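Local coordinates for UL18 protein (Human herpesvirus 5, PDB 3D2U) that is a viral MHC class I mimic that engages the host inhibitory receptor LILRB1 and modulates natural killer cell activity, helping the virus evade immunity, at residues Tyr5-Ile10 with Leu19-Ile24; Ser94-Thr99 with Glu115-Asp120; Asp120-Met125 with Glu140-Lys145; Asp129-Trp134 with Ile165-Leu170. The protein carries 4 engineered substitutions. All coordinates share one frame; numbering follows the deposited sequence.

Interaction 1 (Tyr5-Ile10 with Leu19-Ile24); sequences YGYTGI and LTVVGI
Leu-19 opens the pairing with its CG anti to the backbone N (chi1 176°), which carries CD1 back over strand 5-10 to within 3.4 Å of Thr-8 O, while the same methyl touches Tyr-7 CB. Thr-20 follows as a hydrogen-bonded antiparallel pair with Thr-8. Thr-8 N reaches Thr-20 O at 3.0 Å from 25° above the carbonyl plane, whereas the return bond from Thr-20 N meets Thr-8 O within that plane. A water donates to Thr-20 O and also hydrogen-bonds to Thr-8 OG1, tying side chain to backbone on the threonine side of the sheet. Val-21 points the same way as Tyr-7 and lies alongside it; its CG2 stands over one face of the tyrosine ring, 4.2 Å from the centroid, a CH-pi contact. These two strands form a beta hairpin in the floor of the MHC class I alpha1-alpha2 platform. The side bearing Tyr-5, Tyr-7 and Val-21 faces the groove, where all three touch the bound peptide; Tyr-5 OH hydrogen-bonds to the peptide backbone and Tyr-7 OH to His-100. The opposite side, with Thr-8, Val-22 and Ile-24, packs on a chain of another protein. Val-22 forms the second hydrogen-bonded pair, with Gly-6: Gly-6 N to Val-22 O is 2.8 Å and nearly straight at 166°, and Val-22 N returns to Gly-6 O at 2.9 Å. Gly-23 CA lies over one face of the Tyr-5 ring, 4.0 Å from its centroid, a second CH-pi contact.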
loop_
_atom_site.group_PDB
_atom_site.type_symbol
_atom_site.label_atom_id
_atom_site.label_comp_id
_atom_site.label_asym_id
_atom_site.label_seq_id
_atom_site.Cartn_x
_atom_site.Cartn_y
_atom_site.Cartn_z
ATOM N N TYR A 5 16.716 0.743 -13.155
ATOM C CA TYR A 5 17.252 -0.496 -12.607
ATOM C C TYR A 5 17.187 -0.438 -11.084
ATOM O O TYR A 5 17.576 0.548 -10.467
ATOM C CB TYR A 5 18.688 -0.719 -13.079
ATOM C CG TYR A 5 18.766 -1.315 -14.468
ATOM C CD1 TYR A 5 18.743 -2.695 -14.658
ATOM C CD2 TYR A 5 18.825 -0.497 -15.595
ATOM C CE1 TYR A 5 18.776 -3.246 -15.932
ATOM C CE2 TYR A 5 18.861 -1.038 -16.876
ATOM C CZ TYR A 5 18.834 -2.410 -17.037
ATOM O OH TYR A 5 18.859 -2.939 -18.304
ATOM N N GLY A 6 16.661 -1.495 -10.484
ATOM C CA GLY A 6 16.553 -1.529 -9.040
ATOM C C GLY A 6 17.418 -2.644 -8.487
ATOM O O GLY A 6 17.330 -3.783 -8.946
ATOM N N TYR A 7 18.259 -2.319 -7.508
ATOM C CA TYR A 7 19.133 -3.317 -6.897
ATOM C C TYR A 7 18.825 -3.495 -5.414
ATOM O O TYR A 7 18.853 -2.531 -4.638
ATOM C CB TYR A 7 20.607 -2.920 -7.018
ATOM C CG TYR A 7 21.106 -2.566 -8.403
ATOM C CD1 TYR A 7 20.682 -1.398 -9.045
ATOM C CD2 TYR A 7 22.070 -3.356 -9.037
ATOM C CE1 TYR A 7 21.212 -1.021 -10.281
ATOM C CE2 TYR A 7 22.610 -2.988 -10.274
ATOM C CZ TYR A 7 22.180 -1.819 -10.889
ATOM O OH TYR A 7 22.732 -1.436 -12.093
ATOM N N THR A 8 18.530 -4.727 -5.022
ATOM C CA THR A 8 18.255 -5.019 -3.626
ATOM C C THR A 8 19.282 -6.036 -3.150
ATOM O O THR A 8 19.266 -7.202 -3.573
ATOM C CB THR A 8 16.839 -5.605 -3.417
ATOM O OG1 THR A 8 15.853 -4.678 -3.895
ATOM C CG2 THR A 8 16.600 -5.867 -1.945
ATOM N N GLY A 9 20.189 -5.582 -2.288
ATOM C CA GLY A 9 21.216 -6.459 -1.749
ATOM C C GLY A 9 20.969 -6.704 -0.276
ATOM O O GLY A 9 21.075 -5.789 0.544
ATOM N N ILE A 10 20.624 -7.940 0.065
ATOM C CA ILE A 10 20.331 -8.276 1.444
ATOM C C ILE A 10 21.507 -8.975 2.112
ATOM O O ILE A 10 22.113 -9.889 1.545
ATOM C CB ILE A 10 19.089 -9.210 1.560
ATOM C CG1 ILE A 10 17.879 -8.591 0.860
ATOM C CG2 ILE A 10 18.757 -9.454 3.028
ATOM C CD1 ILE A 10 17.944 -8.652 -0.653
ATOM N N LEU A 19 21.241 -10.750 -3.964
ATOM C CA LEU A 19 21.114 -9.560 -4.790
ATOM C C LEU A 19 20.092 -9.912 -5.847
ATOM O O LEU A 19 20.155 -10.980 -6.458
ATOM C CB LEU A 19 22.428 -9.163 -5.483
ATOM C CG LEU A 19 22.292 -7.968 -6.449
ATOM C CD1 LEU A 19 21.872 -6.676 -5.716
ATOM C CD2 LEU A 19 23.610 -7.756 -7.162
ATOM N N THR A 20 19.115 -9.039 -6.018
ATOM C CA THR A 20 18.132 -9.239 -7.056
ATOM C C THR A 20 18.085 -7.873 -7.715
ATOM O O THR A 20 17.842 -6.866 -7.055
ATOM C CB THR A 20 16.711 -9.638 -6.517
ATOM O OG1 THR A 20 16.133 -8.554 -5.788
ATOM C CG2 THR A 20 16.792 -10.857 -5.617
ATOM N N VAL A 21 18.401 -7.815 -8.998
ATOM C CA VAL A 21 18.311 -6.543 -9.665
ATOM C C VAL A 21 17.280 -6.693 -10.784
ATOM O O VAL A 21 17.212 -7.716 -11.465
ATOM C CB VAL A 21 19.731 -5.989 -10.105
ATOM C CG1 VAL A 21 20.822 -7.031 -9.934
ATOM C CG2 VAL A 21 19.693 -5.437 -11.505
ATOM N N VAL A 22 16.411 -5.691 -10.887
ATOM C CA VAL A 22 15.339 -5.675 -11.868
ATOM C C VAL A 22 15.458 -4.456 -12.769
ATOM O O VAL A 22 15.783 -3.361 -12.315
ATOM C CB VAL A 22 13.926 -5.633 -11.187
ATOM C CG1 VAL A 22 13.798 -6.752 -10.175
ATOM C CG2 VAL A 22 13.683 -4.263 -10.524
ATOM N N GLY A 23 15.203 -4.667 -14.054
ATOM C CA GLY A 23 15.228 -3.581 -15.010
ATOM C C GLY A 23 13.780 -3.292 -15.340
ATOM O O GLY A 23 12.982 -4.219 -15.515
ATOM N N ILE A 24 13.429 -2.015 -15.403
ATOM C CA ILE A 24 12.058 -1.628 -15.682
ATOM C C ILE A 24 12.062 -0.547 -16.775
ATOM O O ILE A 24 12.788 0.447 -16.678
ATOM C CB ILE A 24 11.400 -1.136 -14.369
ATOM C CG1 ILE A 24 11.444 -2.276 -13.349
ATOM C CG2 ILE A 24 9.955 -0.716 -14.600
ATOM C CD1 ILE A 24 11.152 -1.857 -11.930
HETATM O O HOH W 1 15.520 -5.156 -6.698
#

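Interaction 2 (Ser94-Thr99 with Glu115-Asp120)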
loop_
_atom_site.group_PDB
_atom_site.type_symbol
_atom_site.label_atom_id
_atom_site.label_comp_id
_atom_site.label_asym_id
_atom_site.label_seq_id
_atom_site.Cartn_x
_atom_site.Cartn_y
_atom_site.Cartn_z
ATOM N N SER A 94 19.265 -5.182 7.429
ATOM C CA SER A 94 20.525 -4.810 6.825
ATOM C C SER A 94 20.424 -5.044 5.315
ATOM O O SER A 94 20.904 -6.064 4.812
ATOM C CB SER A 94 21.657 -5.645 7.436
ATOM O OG SER A 94 21.319 -7.027 7.481
ATOM N N VAL A 95 19.771 -4.110 4.616
ATOM C CA VAL A 95 19.583 -4.161 3.152
ATOM C C VAL A 95 20.055 -2.895 2.489
ATOM O O VAL A 95 19.765 -1.798 2.971
ATOM C CB VAL A 95 18.101 -4.190 2.681
ATOM C CG1 VAL A 95 17.706 -5.555 2.221
ATOM C CG2 VAL A 95 17.183 -3.635 3.754
ATOM N N LEU A 96 20.750 -3.033 1.368
ATOM C CA LEU A 96 21.157 -1.854 0.617
ATOM C C LEU A 96 20.294 -1.910 -0.635
ATOM O O LEU A 96 20.237 -2.934 -1.311
ATOM C CB LEU A 96 22.641 -1.900 0.238
ATOM C CG LEU A 96 23.154 -0.740 -0.630
ATOM C CD1 LEU A 96 23.085 0.574 0.140
ATOM C CD2 LEU A 96 24.586 -1.023 -1.070
ATOM N N THR A 97 19.588 -0.823 -0.911
ATOM C CA THR A 97 18.727 -0.726 -2.082
ATOM C C THR A 97 19.226 0.457 -2.869
ATOM O O THR A 97 19.294 1.559 -2.334
ATOM C CB THR A 97 17.275 -0.420 -1.705
ATOM O OG1 THR A 97 17.243 0.713 -0.823
ATOM C CG2 THR A 97 16.622 -1.622 -1.050
ATOM N N TRP A 98 19.597 0.243 -4.123
ATOM C CA TRP A 98 20.062 1.352 -4.931
ATOM C C TRP A 98 19.450 1.281 -6.314
ATOM O O TRP A 98 18.975 0.225 -6.748
ATOM C CB TRP A 98 21.600 1.427 -4.966
ATOM C CG TRP A 98 22.347 0.372 -5.717
ATOM C CD1 TRP A 98 22.934 0.508 -6.944
ATOM C CD2 TRP A 98 22.685 -0.941 -5.257
ATOM N NE1 TRP A 98 23.620 -0.633 -7.274
ATOM C CE2 TRP A 98 23.493 -1.539 -6.254
ATOM C CE3 TRP A 98 22.391 -1.673 -4.099
ATOM C CZ2 TRP A 98 24.016 -2.833 -6.126
ATOM C CZ3 TRP A 98 22.912 -2.970 -3.974
ATOM C CH2 TRP A 98 23.714 -3.529 -4.982
ATOM N N THR A 99 19.437 2.415 -7.000
ATOM C CA THR A 99 18.792 2.471 -8.295
ATOM C C THR A 99 19.329 3.570 -9.197
ATOM O O THR A 99 19.890 4.560 -8.728
ATOM C CB THR A 99 17.290 2.715 -8.073
ATOM O OG1 THR A 99 16.604 2.701 -9.325
ATOM C CG2 THR A 99 17.065 4.068 -7.375
ATOM N N GLU A 115 20.706 8.593 -9.644
ATOM C CA GLU A 115 21.299 7.413 -9.034
ATOM C C GLU A 115 21.075 7.613 -7.543
ATOM O O GLU A 115 21.290 8.704 -7.016
ATOM C CB GLU A 115 22.791 7.247 -9.342
ATOM C CG GLU A 115 23.332 5.914 -8.772
ATOM C CD GLU A 115 24.565 5.370 -9.488
ATOM O OE1 GLU A 115 25.522 4.966 -8.789
ATOM O OE2 GLU A 115 24.575 5.327 -10.737
ATOM N N GLY A 116 20.605 6.567 -6.873
ATOM C CA GLY A 116 20.340 6.678 -5.455
ATOM C C GLY A 116 20.562 5.421 -4.638
ATOM O O GLY A 116 20.333 4.303 -5.101
ATOM N N PHE A 117 20.992 5.623 -3.397
ATOM C CA PHE A 117 21.245 4.534 -2.464
ATOM C C PHE A 117 20.487 4.758 -1.174
ATOM O O PHE A 117 20.315 5.888 -0.723
ATOM C CB PHE A 117 22.730 4.429 -2.102
ATOM C CG PHE A 117 23.617 4.089 -3.252
ATOM C CD1 PHE A 117 23.851 5.013 -4.257
ATOM C CD2 PHE A 117 24.211 2.838 -3.336
ATOM C CE1 PHE A 117 24.662 4.698 -5.333
ATOM C CE2 PHE A 117 25.024 2.510 -4.405
ATOM C CZ PHE A 117 25.253 3.438 -5.410
ATOM N N GLY A 118 20.065 3.657 -0.577
ATOM C CA GLY A 118 19.365 3.707 0.682
ATOM C C GLY A 118 19.758 2.478 1.473
ATOM O O GLY A 118 19.860 1.386 0.913
ATOM N N TRP A 119 20.029 2.646 2.761
ATOM C CA TRP A 119 20.352 1.499 3.583
ATOM C C TRP A 119 19.303 1.405 4.675
ATOM O O TRP A 119 18.914 2.417 5.267
ATOM C CB TRP A 119 21.761 1.598 4.179
ATOM C CG TRP A 119 22.349 0.234 4.389
ATOM C CD1 TRP A 119 22.656 -0.684 3.423
ATOM C CD2 TRP A 119 22.608 -0.398 5.634
ATOM N NE1 TRP A 119 23.081 -1.857 3.997
ATOM C CE2 TRP A 119 23.067 -1.707 5.358
ATOM C CE3 TRP A 119 22.494 0.006 6.963
ATOM C CZ2 TRP A 119 23.413 -2.608 6.355
ATOM C CZ3 TRP A 119 22.833 -0.886 7.945
ATOM C CH2 TRP A 119 23.290 -2.183 7.643
ATOM N N ASP A 120 18.851 0.184 4.936
ATOM C CA ASP A 120 17.818 -0.055 5.934
ATOM C C ASP A 120 16.661 0.927 5.743
ATOM O O ASP A 120 16.133 1.474 6.705
ATOM C CB ASP A 120 18.393 0.080 7.339
ATOM C CG ASP A 120 17.417 -0.336 8.405
ATOM O OD1 ASP A 120 16.467 -1.080 8.088
ATOM O OD2 ASP A 120 17.601 0.078 9.567
#
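Strands 95-99 and 115-119 belong to an antiparallel beta hairpin in the floor of the MHC class I peptide-binding platform. Backbone hydrogen bonds set the register. Thr-97 N points almost straight at Gly-118 O (2.9 Å, 176°), Gly-118 N returns to Thr-97 O through a more bent bond of 2.8 Å, and Thr-99 and Gly-116 exchange a second reciprocal pair. Where the strand ends, Asp-120 N still donates to Val-95 O in the carbonyl plane. Aromatic contacts line the groove side, where Leu-96 and Phe-117 also touch the bound peptide. The five-membered ring of Trp-98 and the Phe-117 ring are only 4° from parallel, but their centroids are 4.9 Å apart and they barely overlap. Instead Trp-98 CB sits over the Phe-117 face, 3.7 Å from its centroid, a CH-pi contact. Apolar packing completes that side: Leu-96 CD1 meets Phe-117 at the ring edge. Trp-119, with chi1 at -151°, lays its indole across the Val-95 backbone, Val-95 O standing over one face 3.1 Å from Trp-119 CD1. Its far end reaches Ser-94, with CZ2 3.7 Å from Ser-94 CB, while Leu-96 CB lies in the indole plane, 3.4 Å from Trp-119 CD1.

Interaction 3 (Asp120-Met125 with Glu140-Lys145); sequences DGETLM and EISWLK
At the outer border of the platform sheet, strand 122-125 meets the loop that leads toward helix 148-156, where the geometry fits an ST turn leading into the short 3-10 segment 143-145. Ser-142 OG lies anti to its backbone N and accepts from Leu-144 N, although the position of that nitrogen is less certain; Ser-142 O accepts from both Lys-145 N and Lys-145 NZ. The Ser-142 hydroxyl also donates to Glu-122 OE1 at 2.7 Å, so one oxygen both shapes the turn and fastens it to the strand. Glu-122 bends at chi2 (-65°), and the serine hydroxyl comes to OE1 from above the carboxylate plane, 35° out of it. A water bridges the other carboxylate oxygen to the loop, donating to Glu-122 OE2 and accepting from Trp-143 N. In the alpha2 half of this MHC class I-like fold, the contact joins an outermost strand to the segment preceding the helices. Trp-143 NE1 donates a weak hydrogen bond to Asp-120 OD2, 3.1 Å away and bent to 133°. OD2 lies at the edge of the ring, near its plane, and the indole is one more donor to a carboxylate bonded by the backbone nitrogens of Arg-91, Ser-92 and Gln-93. Leu-144 supplies the apolar part: CD2 lies 3.7 Å above one face of the Trp-143 ring, CG rests 3.7 Å from Glu-122 CB, and CD1 extends to Thr-123 O at 3.3 Å and onward to Leu-124 CD1. Leu-124 and Met-125 together face Phe-117 in a classic beta bulge, and Leu-124 also touches Ile-151.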
loop_
_atom_site.group_PDB
_atom_site.type_symbol
_atom_site.label_atom_id
_atom_site.label_comp_id
_atom_site.label_asym_id
_atom_site.label_seq_id
_atom_site.Cartn_x
_atom_site.Cartn_y
_atom_site.Cartn_z
ATOM N N ASP A 120 18.851 0.184 4.936
ATOM C CA ASP A 120 17.818 -0.055 5.934
ATOM C C ASP A 120 16.661 0.927 5.743
ATOM O O ASP A 120 16.133 1.474 6.705
ATOM C CB ASP A 120 18.393 0.080 7.339
ATOM C CG ASP A 120 17.417 -0.336 8.405
ATOM O OD1 ASP A 120 16.467 -1.080 8.088
ATOM O OD2 ASP A 120 17.601 0.078 9.567
ATOM N N GLY A 121 16.278 1.144 4.489
ATOM C CA GLY A 121 15.173 2.040 4.183
ATOM C C GLY A 121 15.464 3.521 4.372
ATOM O O GLY A 121 14.556 4.349 4.274
ATOM N N GLU A 122 16.725 3.858 4.638
ATOM C CA GLU A 122 17.146 5.241 4.858
ATOM C C GLU A 122 17.972 5.735 3.692
ATOM O O GLU A 122 18.926 5.078 3.289
ATOM C CB GLU A 122 18.018 5.330 6.114
ATOM C CG GLU A 122 17.369 4.813 7.381
ATOM C CD GLU A 122 16.168 5.637 7.798
ATOM O OE1 GLU A 122 16.233 6.880 7.702
ATOM O OE2 GLU A 122 15.164 5.047 8.246
ATOM N N THR A 123 17.643 6.897 3.152
ATOM C CA THR A 123 18.457 7.406 2.056
ATOM C C THR A 123 19.875 7.651 2.559
ATOM O O THR A 123 20.092 8.310 3.578
ATOM C CB THR A 123 17.888 8.702 1.466
ATOM O OG1 THR A 123 16.548 8.463 1.019
ATOM C CG2 THR A 123 18.739 9.159 0.283
ATOM N N LEU A 124 20.830 7.102 1.819
ATOM C CA LEU A 124 22.247 7.179 2.138
ATOM C C LEU A 124 22.966 8.261 1.309
ATOM O O LEU A 124 23.709 9.089 1.856
ATOM C CB LEU A 124 22.848 5.799 1.882
ATOM C CG LEU A 124 24.329 5.475 2.057
ATOM C CD1 LEU A 124 24.743 5.736 3.494
ATOM C CD2 LEU A 124 24.555 4.002 1.699
ATOM N N MET A 125 22.744 8.236 -0.006
ATOM C CA MET A 125 23.318 9.214 -0.937
ATOM C C MET A 125 22.599 9.206 -2.293
ATOM O O MET A 125 22.064 8.184 -2.726
ATOM C CB MET A 125 24.816 8.967 -1.136
ATOM C CG MET A 125 25.165 7.549 -1.502
ATOM S SD MET A 125 26.907 7.381 -1.836
ATOM C CE MET A 125 27.340 6.047 -0.749
ATOM N N GLU A 140 18.258 15.033 9.610
ATOM C CA GLU A 140 17.292 15.561 10.568
ATOM C C GLU A 140 16.221 14.546 10.968
ATOM O O GLU A 140 15.712 14.592 12.082
ATOM C CB GLU A 140 16.628 16.841 10.026
ATOM N N ILE A 141 15.893 13.620 10.074
ATOM C CA ILE A 141 14.861 12.628 10.371
ATOM C C ILE A 141 15.361 11.184 10.358
ATOM O O ILE A 141 14.612 10.266 10.694
ATOM C CB ILE A 141 13.707 12.701 9.348
ATOM C CG1 ILE A 141 14.242 12.383 7.946
ATOM C CG2 ILE A 141 13.074 14.093 9.366
ATOM C CD1 ILE A 141 13.162 12.195 6.890
ATOM N N SER A 142 16.622 10.980 9.987
ATOM C CA SER A 142 17.173 9.630 9.879
ATOM C C SER A 142 18.064 9.124 11.008
ATOM O O SER A 142 18.922 9.851 11.514
ATOM C CB SER A 142 17.947 9.520 8.564
ATOM O OG SER A 142 18.477 8.221 8.395
ATOM N N TRP A 143 17.887 7.856 11.379
ATOM C CA TRP A 143 18.726 7.285 12.423
ATOM C C TRP A 143 20.175 7.265 11.952
ATOM O O TRP A 143 21.086 7.033 12.748
ATOM C CB TRP A 143 18.286 5.860 12.824
ATOM C CG TRP A 143 18.512 4.719 11.820
ATOM C CD1 TRP A 143 17.543 4.069 11.106
ATOM C CD2 TRP A 143 19.743 4.018 11.543
ATOM N NE1 TRP A 143 18.082 3.017 10.423
ATOM C CE2 TRP A 143 19.427 2.955 10.668
ATOM C CE3 TRP A 143 21.075 4.182 11.950
ATOM C CZ2 TRP A 143 20.394 2.049 10.192
ATOM C CZ3 TRP A 143 22.040 3.284 11.477
ATOM C CH2 TRP A 143 21.690 2.228 10.606
ATOM N N LEU A 144 20.385 7.520 10.659
ATOM C CA LEU A 144 21.736 7.534 10.096
ATOM C C LEU A 144 22.620 8.649 10.671
ATOM O O LEU A 144 23.821 8.685 10.405
ATOM C CB LEU A 144 21.693 7.658 8.561
ATOM C CG LEU A 144 21.081 6.537 7.698
ATOM C CD1 LEU A 144 21.438 6.805 6.240
ATOM C CD2 LEU A 144 21.605 5.158 8.111
ATOM N N LYS A 145 22.039 9.565 11.445
ATOM C CA LYS A 145 22.847 10.632 12.029
ATOM C C LYS A 145 23.829 10.002 13.027
ATOM O O LYS A 145 24.899 10.546 13.289
ATOM C CB LYS A 145 21.964 11.700 12.703
ATOM C CG LYS A 145 20.962 11.193 13.734
ATOM C CD LYS A 145 20.191 12.359 14.366
ATOM C CE LYS A 145 18.708 12.037 14.542
ATOM N NZ LYS A 145 17.983 11.966 13.231
HETATM O O HOH W 2 14.975 6.707 11.035
#

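Interaction 4 (Asp129-Trp134 with Ile165-Leu170)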
loop_
_atom_site.group_PDB
_atom_site.type_symbol
_atom_site.label_atom_id
_atom_site.label_comp_id
_atom_site.label_asym_id
_atom_site.label_seq_id
_atom_site.Cartn_x
_atom_site.Cartn_y
_atom_site.Cartn_z
ATOM N N ASP A 129 20.248 16.070 -11.010
ATOM C CA ASP A 129 20.499 17.220 -11.863
ATOM C C ASP A 129 21.781 17.122 -12.682
ATOM O O ASP A 129 21.981 16.114 -13.354
ATOM C CB ASP A 129 20.523 18.484 -11.036
ATOM C CG ASP A 129 19.415 18.449 -10.030
ATOM O OD1 ASP A 129 18.422 17.737 -10.241
ATOM O OD2 ASP A 129 19.518 19.140 -8.996
ATOM N N ASN A 130 22.605 18.078 -12.659
ATOM C CA ASN A 130 23.812 17.931 -13.482
ATOM C C ASN A 130 24.577 16.586 -13.321
ATOM O O ASN A 130 25.453 16.267 -14.131
ATOM C CB ASN A 130 24.724 19.114 -13.193
ATOM C CG ASN A 130 24.982 19.338 -11.724
ATOM O OD1 ASN A 130 26.142 19.530 -11.333
ATOM N ND2 ASN A 130 23.934 19.333 -10.905
ATOM N N LEU A 131 24.247 15.799 -12.303
ATOM C CA LEU A 131 24.904 14.521 -12.043
ATOM C C LEU A 131 26.412 14.665 -11.797
ATOM O O LEU A 131 27.233 13.876 -12.273
ATOM C CB LEU A 131 24.590 13.547 -13.193
ATOM C CG LEU A 131 23.072 13.334 -13.386
ATOM C CD1 LEU A 131 22.772 12.483 -14.619
ATOM C CD2 LEU A 131 22.487 12.679 -12.137
ATOM N N THR A 132 26.761 15.682 -11.014
ATOM C CA THR A 132 28.151 15.944 -10.661
ATOM C C THR A 132 28.352 15.978 -9.126
ATOM O O THR A 132 29.411 15.581 -8.641
ATOM C CB THR A 132 28.644 17.292 -11.282
ATOM O OG1 THR A 132 28.059 18.396 -10.579
ATOM C CG2 THR A 132 28.234 17.383 -12.751
ATOM N N LEU A 133 27.326 16.406 -8.377
ATOM C CA LEU A 133 27.396 16.535 -6.908
ATOM C C LEU A 133 26.528 15.574 -6.059
ATOM O O LEU A 133 25.303 15.716 -6.021
ATOM C CB LEU A 133 27.071 18.006 -6.519
ATOM C CG LEU A 133 25.790 18.528 -5.820
ATOM C CD1 LEU A 133 26.161 19.116 -4.459
ATOM C CD2 LEU A 133 25.103 19.628 -6.645
ATOM N N TRP A 134 27.149 14.617 -5.360
ATOM C CA TRP A 134 26.377 13.686 -4.510
ATOM C C TRP A 134 25.893 14.354 -3.226
ATOM O O TRP A 134 26.615 15.128 -2.611
ATOM C CB TRP A 134 27.197 12.451 -4.084
ATOM C CG TRP A 134 27.518 11.460 -5.165
ATOM C CD1 TRP A 134 28.582 11.503 -6.014
ATOM C CD2 TRP A 134 26.782 10.270 -5.504
ATOM N NE1 TRP A 134 28.563 10.421 -6.857
ATOM C CE2 TRP A 134 27.472 9.651 -6.571
ATOM C CE3 TRP A 134 25.613 9.674 -5.013
ATOM C CZ2 TRP A 134 27.026 8.458 -7.161
ATOM C CZ3 TRP A 134 25.170 8.483 -5.604
ATOM C CH2 TRP A 134 25.879 7.891 -6.668
ATOM N N ILE A 165 31.816 8.447 -14.757
ATOM C CA ILE A 165 31.466 7.234 -15.485
ATOM C C ILE A 165 30.004 6.870 -15.214
ATOM O O ILE A 165 29.319 6.365 -16.109
ATOM C CB ILE A 165 32.417 6.022 -15.173
ATOM C CG1 ILE A 165 31.677 4.928 -14.399
ATOM C CG2 ILE A 165 33.658 6.489 -14.441
ATOM C CD1 ILE A 165 30.908 3.964 -15.281
ATOM N N GLN A 166 29.509 7.126 -14.001
ATOM C CA GLN A 166 28.105 6.822 -13.735
ATOM C C GLN A 166 27.250 7.752 -14.601
ATOM O O GLN A 166 26.250 7.320 -15.172
ATOM C CB GLN A 166 27.742 7.001 -12.245
ATOM C CG GLN A 166 28.312 5.945 -11.283
ATOM C CD GLN A 166 28.017 4.493 -11.685
ATOM O OE1 GLN A 166 28.933 3.679 -11.805
ATOM N NE2 GLN A 166 26.745 4.166 -11.878
ATOM N N ARG A 167 27.657 9.019 -14.711
ATOM C CA ARG A 167 26.919 10.005 -15.507
ATOM C C ARG A 167 26.913 9.675 -17.002
ATOM O O ARG A 167 25.909 9.881 -17.686
ATOM C CB ARG A 167 27.508 11.412 -15.327
ATOM C CG ARG A 167 26.721 12.514 -16.042
ATOM C CD ARG A 167 27.548 13.777 -16.312
ATOM N NE ARG A 167 28.219 14.303 -15.125
ATOM C CZ ARG A 167 29.516 14.159 -14.868
ATOM N NH1 ARG A 167 30.299 13.503 -15.715
ATOM N NH2 ARG A 167 30.039 14.682 -13.766
ATOM N N ASN A 168 28.038 9.170 -17.505
ATOM C CA ASN A 168 28.153 8.835 -18.922
ATOM C C ASN A 168 27.356 7.588 -19.276
ATOM O O ASN A 168 26.933 7.423 -20.413
ATOM C CB ASN A 168 29.621 8.649 -19.336
ATOM C CG ASN A 168 30.404 9.962 -19.356
ATOM O OD1 ASN A 168 29.839 11.043 -19.550
ATOM N ND2 ASN A 168 31.716 9.865 -19.170
ATOM N N TYR A 169 27.165 6.700 -18.310
ATOM C CA TYR A 169 26.373 5.506 -18.560
ATOM C C TYR A 169 24.927 5.993 -18.697
ATOM O O TYR A 169 24.213 5.610 -19.626
ATOM C CB TYR A 169 26.516 4.508 -17.395
ATOM C CG TYR A 169 25.350 3.555 -17.269
ATOM C CD1 TYR A 169 25.191 2.476 -18.149
ATOM C CD2 TYR A 169 24.364 3.770 -16.307
ATOM C CE1 TYR A 169 24.064 1.639 -18.071
ATOM C CE2 TYR A 169 23.247 2.950 -16.222
ATOM C CZ TYR A 169 23.096 1.888 -17.106
ATOM O OH TYR A 169 21.963 1.102 -17.039
ATOM N N LEU A 170 24.513 6.860 -17.775
ATOM C CA LEU A 170 23.162 7.408 -17.790
ATOM C C LEU A 170 22.869 8.175 -19.084
ATOM O O LEU A 170 21.798 8.017 -19.677
ATOM C CB LEU A 170 22.947 8.326 -16.578
ATOM C CG LEU A 170 22.812 7.646 -15.205
ATOM C CD1 LEU A 170 22.960 8.679 -14.091
ATOM C CD2 LEU A 170 21.458 6.937 -15.113
#
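Arg-167 leaves its helix with CG anti to the backbone N (chi1 -175°), continues extended through chi2, and bends at chi3 (-52°), which turns the guanidinium toward the loop 129-134. Leu-131 comes the other way with CG anti to its carbonyl carbon (chi1 -58°), and the two side chains slide past each other in opposite directions. Their aliphatic parts touch where Leu-131 CB lies 3.7 Å from Arg-167 CG. Beyond that, Arg-167 NE donates a weak hydrogen bond to Leu-131 O at 3.0 Å. Asn-130 O sits near the guanidinium plane at its edge, 3.5 Å from Arg-167 NE, and Thr-132 CG2 packs obliquely against NH2. One helical turn on, Leu-170 crosses Leu-131 at about a right angle, and their CD1 methyls meet at 3.8 Å. Within the loop, Thr-132 OG1 donates a very short hydrogen bond to Asn-130 OD1. Leu-131 also touches Phe-110 of strand 110-119, so its side chain bridges sheet and helix. Tyr-169, on the same helix, hydrogen-bonds to the bound peptide's backbone. The contact thus joins a sheet-to-helix connecting loop to helix 161-171, part of the alpha2 helical wall of the peptide groove in an MHC class I platform.

Interactions 1 and 2 are wholly buried pairings within two hairpins of one sheet (2-11/17-25 and 95-104/110-119), adjoining through strands 2-11 and 95-104, where Tyr-7 N meets Trp-98 O. Both rely on regular backbone hydrogen bonds with aromatic packing toward the groove. Interaction 3 shares Asp-120 with interaction 2 and continues the sheet outward, Phe-117 bonding to Leu-124 and Met-125, but its link to the loop combines side-chain hydrogen bonds, a bridging water and the packing of Leu-144. Interaction 4 lies about 22 Å from it, centre to centre, is likewise partly buried, and uses a weak arginine bond plus leucine packing. Glu-115 OE2 to Gln-166 NE2 ties helix 161-171 back to interaction 2.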